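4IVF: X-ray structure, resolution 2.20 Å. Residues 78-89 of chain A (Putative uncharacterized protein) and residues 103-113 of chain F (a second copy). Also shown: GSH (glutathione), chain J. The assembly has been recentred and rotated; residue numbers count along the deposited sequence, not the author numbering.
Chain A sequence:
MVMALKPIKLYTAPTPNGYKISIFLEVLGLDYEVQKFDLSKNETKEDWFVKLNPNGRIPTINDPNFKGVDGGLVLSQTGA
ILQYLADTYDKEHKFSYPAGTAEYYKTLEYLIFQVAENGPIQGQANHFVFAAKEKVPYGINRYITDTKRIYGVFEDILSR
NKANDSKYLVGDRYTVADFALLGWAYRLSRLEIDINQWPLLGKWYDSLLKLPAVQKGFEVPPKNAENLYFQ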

# COMPACT_ATOMS: atom_id res chain seq x y z
N THR A 78 -5.60 -0.52 -6.54
CA THR A 78 -4.74 0.02 -7.60
C THR A 78 -3.31 -0.53 -7.52
O THR A 78 -2.70 -0.81 -8.54
CB THR A 78 -4.68 1.55 -7.62
OG1 THR A 78 -4.18 2.01 -6.36
CG2 THR A 78 -6.03 2.16 -7.91
N GLY A 79 -2.79 -0.70 -6.32
CA GLY A 79 -1.46 -1.27 -6.17
C GLY A 79 -1.34 -2.64 -6.83
O GLY A 79 -0.36 -2.91 -7.52
N ALA A 80 -2.34 -3.50 -6.61
CA ALA A 80 -2.30 -4.86 -7.12
C ALA A 80 -2.61 -4.91 -8.62
O ALA A 80 -1.96 -5.62 -9.38
CB ALA A 80 -3.26 -5.75 -6.35
N ILE A 81 -3.60 -4.14 -9.05
CA ILE A 81 -3.99 -4.13 -10.46
C ILE A 81 -2.84 -3.67 -11.34
O ILE A 81 -2.55 -4.28 -12.36
CB ILE A 81 -5.20 -3.22 -10.68
CG1 ILE A 81 -6.40 -3.76 -9.90
CG2 ILE A 81 -5.50 -3.06 -12.16
CD1 ILE A 81 -7.47 -2.71 -9.69
N LEU A 82 -2.17 -2.59 -10.92
CA LEU A 82 -1.04 -2.06 -11.68
C LEU A 82 0.06 -3.10 -11.82
O LEU A 82 0.59 -3.32 -12.92
CB LEU A 82 -0.50 -0.78 -11.03
CG LEU A 82 -1.33 0.49 -11.25
CD1 LEU A 82 -0.74 1.67 -10.48
CD2 LEU A 82 -1.48 0.81 -12.74
N GLN A 83 0.39 -3.74 -10.71
CA GLN A 83 1.40 -4.78 -10.73
C GLN A 83 0.99 -5.93 -11.66
O GLN A 83 1.79 -6.37 -12.50
CB GLN A 83 1.68 -5.29 -9.31
CG GLN A 83 2.85 -6.25 -9.21
CD GLN A 83 4.17 -5.64 -9.69
OE1 GLN A 83 4.42 -4.44 -9.54
NE2 GLN A 83 5.03 -6.48 -10.26
N TYR A 84 -0.25 -6.39 -11.51
CA TYR A 84 -0.79 -7.42 -12.38
C TYR A 84 -0.70 -7.06 -13.86
O TYR A 84 -0.28 -7.86 -14.66
CB TYR A 84 -2.25 -7.77 -12.02
CG TYR A 84 -2.93 -8.62 -13.10
CD1 TYR A 84 -2.71 -9.99 -13.16
CD2 TYR A 84 -3.75 -8.04 -14.06
CE1 TYR A 84 -3.31 -10.77 -14.15
CE2 TYR A 84 -4.34 -8.80 -15.06
CZ TYR A 84 -4.13 -10.17 -15.09
OH TYR A 84 -4.71 -10.93 -16.07
N LEU A 85 -1.10 -5.85 -14.21
CA LEU A 85 -1.03 -5.41 -15.61
C LEU A 85 0.41 -5.39 -16.15
O LEU A 85 0.67 -5.84 -17.27
CB LEU A 85 -1.70 -4.04 -15.78
CG LEU A 85 -3.20 -4.03 -15.42
CD1 LEU A 85 -3.82 -2.63 -15.58
CD2 LEU A 85 -3.95 -5.09 -16.25
N ALA A 86 1.33 -4.89 -15.33
CA ALA A 86 2.74 -4.81 -15.71
C ALA A 86 3.33 -6.21 -15.88
O ALA A 86 4.03 -6.47 -16.86
CB ALA A 86 3.54 -4.03 -14.67
N ASP A 87 3.05 -7.09 -14.92
CA ASP A 87 3.58 -8.46 -14.96
C ASP A 87 3.08 -9.19 -16.21
O ASP A 87 3.83 -9.92 -16.85
CB ASP A 87 3.11 -9.28 -13.75
CG ASP A 87 3.71 -8.81 -12.43
OD1 ASP A 87 4.65 -7.97 -12.42
OD2 ASP A 87 3.24 -9.31 -11.38
N THR A 88 1.82 -8.97 -16.54
CA THR A 88 1.13 -9.79 -17.54
C THR A 88 1.27 -9.20 -18.93
O THR A 88 1.47 -9.93 -19.90
CB THR A 88 -0.36 -9.93 -17.19
OG1 THR A 88 -0.48 -10.32 -15.82
CG2 THR A 88 -1.05 -10.98 -18.08
N TYR A 89 1.17 -7.88 -19.03
CA TYR A 89 1.08 -7.24 -20.34
C TYR A 89 2.27 -6.35 -20.73
O TYR A 89 2.26 -5.74 -21.80
CB TYR A 89 -0.24 -6.46 -20.44
CG TYR A 89 -1.45 -7.37 -20.35
CD1 TYR A 89 -1.76 -8.23 -21.39
CD2 TYR A 89 -2.26 -7.38 -19.22
CE1 TYR A 89 -2.85 -9.07 -21.31
CE2 TYR A 89 -3.36 -8.22 -19.14
CZ TYR A 89 -3.64 -9.07 -20.19
OH TYR A 89 -4.73 -9.91 -20.14
N GLU F 103 -4.08 -16.97 -6.92
CA GLU F 103 -3.84 -16.84 -5.49
C GLU F 103 -2.69 -15.87 -5.18
O GLU F 103 -2.72 -15.17 -4.19
CB GLU F 103 -3.59 -18.21 -4.84
CG GLU F 103 -4.79 -19.19 -4.88
CD GLU F 103 -4.93 -19.97 -6.21
OE1 GLU F 103 -4.12 -19.78 -7.16
OE2 GLU F 103 -5.88 -20.79 -6.30
N TYR F 104 -1.66 -15.86 -6.03
CA TYR F 104 -0.56 -14.91 -5.88
C TYR F 104 -1.08 -13.47 -5.92
O TYR F 104 -0.76 -12.65 -5.06
CB TYR F 104 0.48 -15.12 -6.98
CG TYR F 104 1.51 -14.03 -7.06
CD1 TYR F 104 2.65 -14.07 -6.26
CD2 TYR F 104 1.35 -12.95 -7.93
CE1 TYR F 104 3.60 -13.06 -6.32
CE2 TYR F 104 2.30 -11.94 -8.01
CZ TYR F 104 3.43 -12.00 -7.20
OH TYR F 104 4.38 -11.01 -7.26
N TYR F 105 -1.91 -13.19 -6.92
CA TYR F 105 -2.53 -11.88 -7.05
C TYR F 105 -3.56 -11.50 -5.97
O TYR F 105 -3.61 -10.35 -5.54
CB TYR F 105 -3.05 -11.67 -8.48
CG TYR F 105 -1.90 -11.55 -9.44
CD1 TYR F 105 -1.08 -10.42 -9.44
CD2 TYR F 105 -1.58 -12.59 -10.30
CE1 TYR F 105 0.01 -10.32 -10.32
CE2 TYR F 105 -0.50 -12.50 -11.18
CZ TYR F 105 0.29 -11.37 -11.18
OH TYR F 105 1.36 -11.29 -12.04
N LYS F 106 -4.37 -12.45 -5.52
CA LYS F 106 -5.28 -12.14 -4.42
C LYS F 106 -4.48 -11.80 -3.15
O LYS F 106 -4.89 -10.95 -2.39
CB LYS F 106 -6.27 -13.28 -4.12
CG LYS F 106 -7.24 -13.64 -5.26
CD LYS F 106 -7.99 -12.44 -5.84
CE LYS F 106 -8.94 -11.79 -4.86
NZ LYS F 106 -9.85 -10.79 -5.54
N THR F 107 -3.36 -12.49 -2.93
CA THR F 107 -2.47 -12.20 -1.81
C THR F 107 -2.01 -10.76 -1.90
O THR F 107 -2.02 -10.01 -0.91
CB THR F 107 -1.23 -13.13 -1.81
OG1 THR F 107 -1.64 -14.46 -1.48
CG2 THR F 107 -0.20 -12.67 -0.78
N LEU F 108 -1.64 -10.37 -3.11
CA LEU F 108 -1.18 -9.03 -3.40
C LEU F 108 -2.30 -8.01 -3.16
O LEU F 108 -2.08 -6.96 -2.55
CB LEU F 108 -0.65 -8.95 -4.83
CG LEU F 108 0.37 -7.86 -5.11
CD1 LEU F 108 1.62 -8.09 -4.26
CD2 LEU F 108 0.73 -7.82 -6.60
N GLU F 109 -3.50 -8.32 -3.63
CA GLU F 109 -4.63 -7.43 -3.40
C GLU F 109 -4.92 -7.19 -1.91
O GLU F 109 -5.23 -6.09 -1.50
CB GLU F 109 -5.89 -7.97 -4.09
CG GLU F 109 -7.17 -7.26 -3.66
CD GLU F 109 -8.40 -7.82 -4.34
OE1 GLU F 109 -8.24 -8.51 -5.37
OE2 GLU F 109 -9.52 -7.58 -3.84
N TYR F 110 -4.81 -8.23 -1.09
CA TYR F 110 -5.14 -8.07 0.32
C TYR F 110 -3.97 -7.46 1.11
O TYR F 110 -4.18 -6.69 2.06
CB TYR F 110 -5.63 -9.40 0.91
CG TYR F 110 -6.90 -9.91 0.26
CD1 TYR F 110 -7.84 -9.04 -0.28
CD2 TYR F 110 -7.16 -11.28 0.19
CE1 TYR F 110 -9.01 -9.52 -0.88
CE2 TYR F 110 -8.32 -11.77 -0.40
CZ TYR F 110 -9.23 -10.89 -0.93
OH TYR F 110 -10.37 -11.39 -1.52
N LEU F 111 -2.75 -7.79 0.71
CA LEU F 111 -1.58 -7.10 1.23
C LEU F 111 -1.68 -5.60 0.98
O LEU F 111 -1.52 -4.80 1.90
CB LEU F 111 -0.29 -7.64 0.62
CG LEU F 111 0.96 -6.81 0.98
CD1 LEU F 111 1.27 -6.87 2.47
CD2 LEU F 111 2.19 -7.26 0.19
N ILE F 112 -1.95 -5.20 -0.26
CA ILE F 112 -2.03 -3.78 -0.59
C ILE F 112 -3.18 -3.11 0.17
O ILE F 112 -3.01 -2.01 0.72
CB ILE F 112 -2.14 -3.52 -2.12
CG1 ILE F 112 -0.88 -4.01 -2.85
CG2 ILE F 112 -2.40 -2.05 -2.42
CD1 ILE F 112 0.40 -3.62 -2.18
N PHE F 113 -4.32 -3.79 0.26
CA PHE F 113 -5.46 -3.34 1.05
C PHE F 113 -5.05 -3.05 2.50
O PHE F 113 -5.43 -2.03 3.07
CB PHE F 113 -6.58 -4.40 1.02
CG PHE F 113 -7.81 -4.04 1.83
CD1 PHE F 113 -8.29 -2.74 1.86
CD2 PHE F 113 -8.50 -5.02 2.53
CE1 PHE F 113 -9.43 -2.43 2.60
CE2 PHE F 113 -9.64 -4.71 3.25
CZ PHE F 113 -10.10 -3.41 3.29
N1 GSH J . -6.68 1.86 -1.78
CA1 GSH J . -7.62 1.88 -2.86
C1 GSH J . -6.91 1.79 -4.14
O11 GSH J . -7.51 1.35 -5.13
O12 GSH J . -5.72 2.16 -4.25
CB1 GSH J . -8.39 3.18 -2.82
CG1 GSH J . -9.67 3.03 -3.52
CD1 GSH J . -10.56 4.24 -3.31
OE1 GSH J . -10.29 5.13 -2.47
N2 GSH J . -11.81 4.36 -4.13
CA2 GSH J . -12.68 5.50 -3.96
C2 GSH J . -14.06 4.98 -3.67
O2 GSH J . -14.47 3.99 -4.28
CB2 GSH J . -12.72 6.27 -5.21
SG2 GSH J . -11.10 6.77 -5.71
N3 GSH J . -14.89 5.67 -2.68
CA3 GSH J . -16.23 5.21 -2.36
C3 GSH J . -16.36 4.85 -0.93
O31 GSH J . -15.33 4.76 -0.20
O32 GSH J . -17.51 4.63 -0.43
O HOH W 1 1.12 -12.45 -14.62

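The most striking feature of this contact is how much of its chemistry gathers on one aromatic ring, F:Tyr105, which serves as apolar surface and hydrogen-bond donor at once. The edge of A:Tyr84 points at its face, with the ring centroids 5.1 Å apart and the planes at 90°, while F:Tyr105 CE1 lies 3.6 Å from A:Tyr84 CA, so the ring also packs against the helix backbone. At the ring's edge, F:Tyr105 OH donates a hydrogen bond to A:Asp87 OD2 at 2.8 Å, giving the carboxylate a partner across the interface. A water extends this polar end, donating to both F:Tyr105 OH (2.8 Å) and A:Thr88 OG1 (2.9 Å). A:Thr88 OG1 in turn donates to A:Tyr84 O, 2.7 Å away, one turn back in its own helix.

The two helices, one from each copy of the protein, run in roughly opposed directions, at 145°, and their axes approach to 8.2 Å. Small residues sit where the backbones come close. A:Ala80 sits nearest F:Glu109, their CA atoms 5.1 Å apart, and A:Ala80 CB rests 3.7 Å from F:Glu109 CA, methyl against backbone. At A:Gly79 the rule is stricter: its CA lies 3.9 Å from F:Ile112 CG2, and an ideal CB there would come within 2.7 Å of that same methyl, a clash.

Between these close points and the tyrosines, F:Leu108 fills in. F:Leu108 CD2 meets A:Gln83 CG at 3.7 Å, so the aliphatic part of the glutamine contributes to the apolar packing, and F:Leu108 CG lies 4.4 Å from A:Ala80 CB. Beyond the close-packed end of the contact, A:Thr78 turns its CB away from the other helix and binds glutathione, with N donating to O11 at 3.0 Å and OG1 to O12 at 2.6 Å.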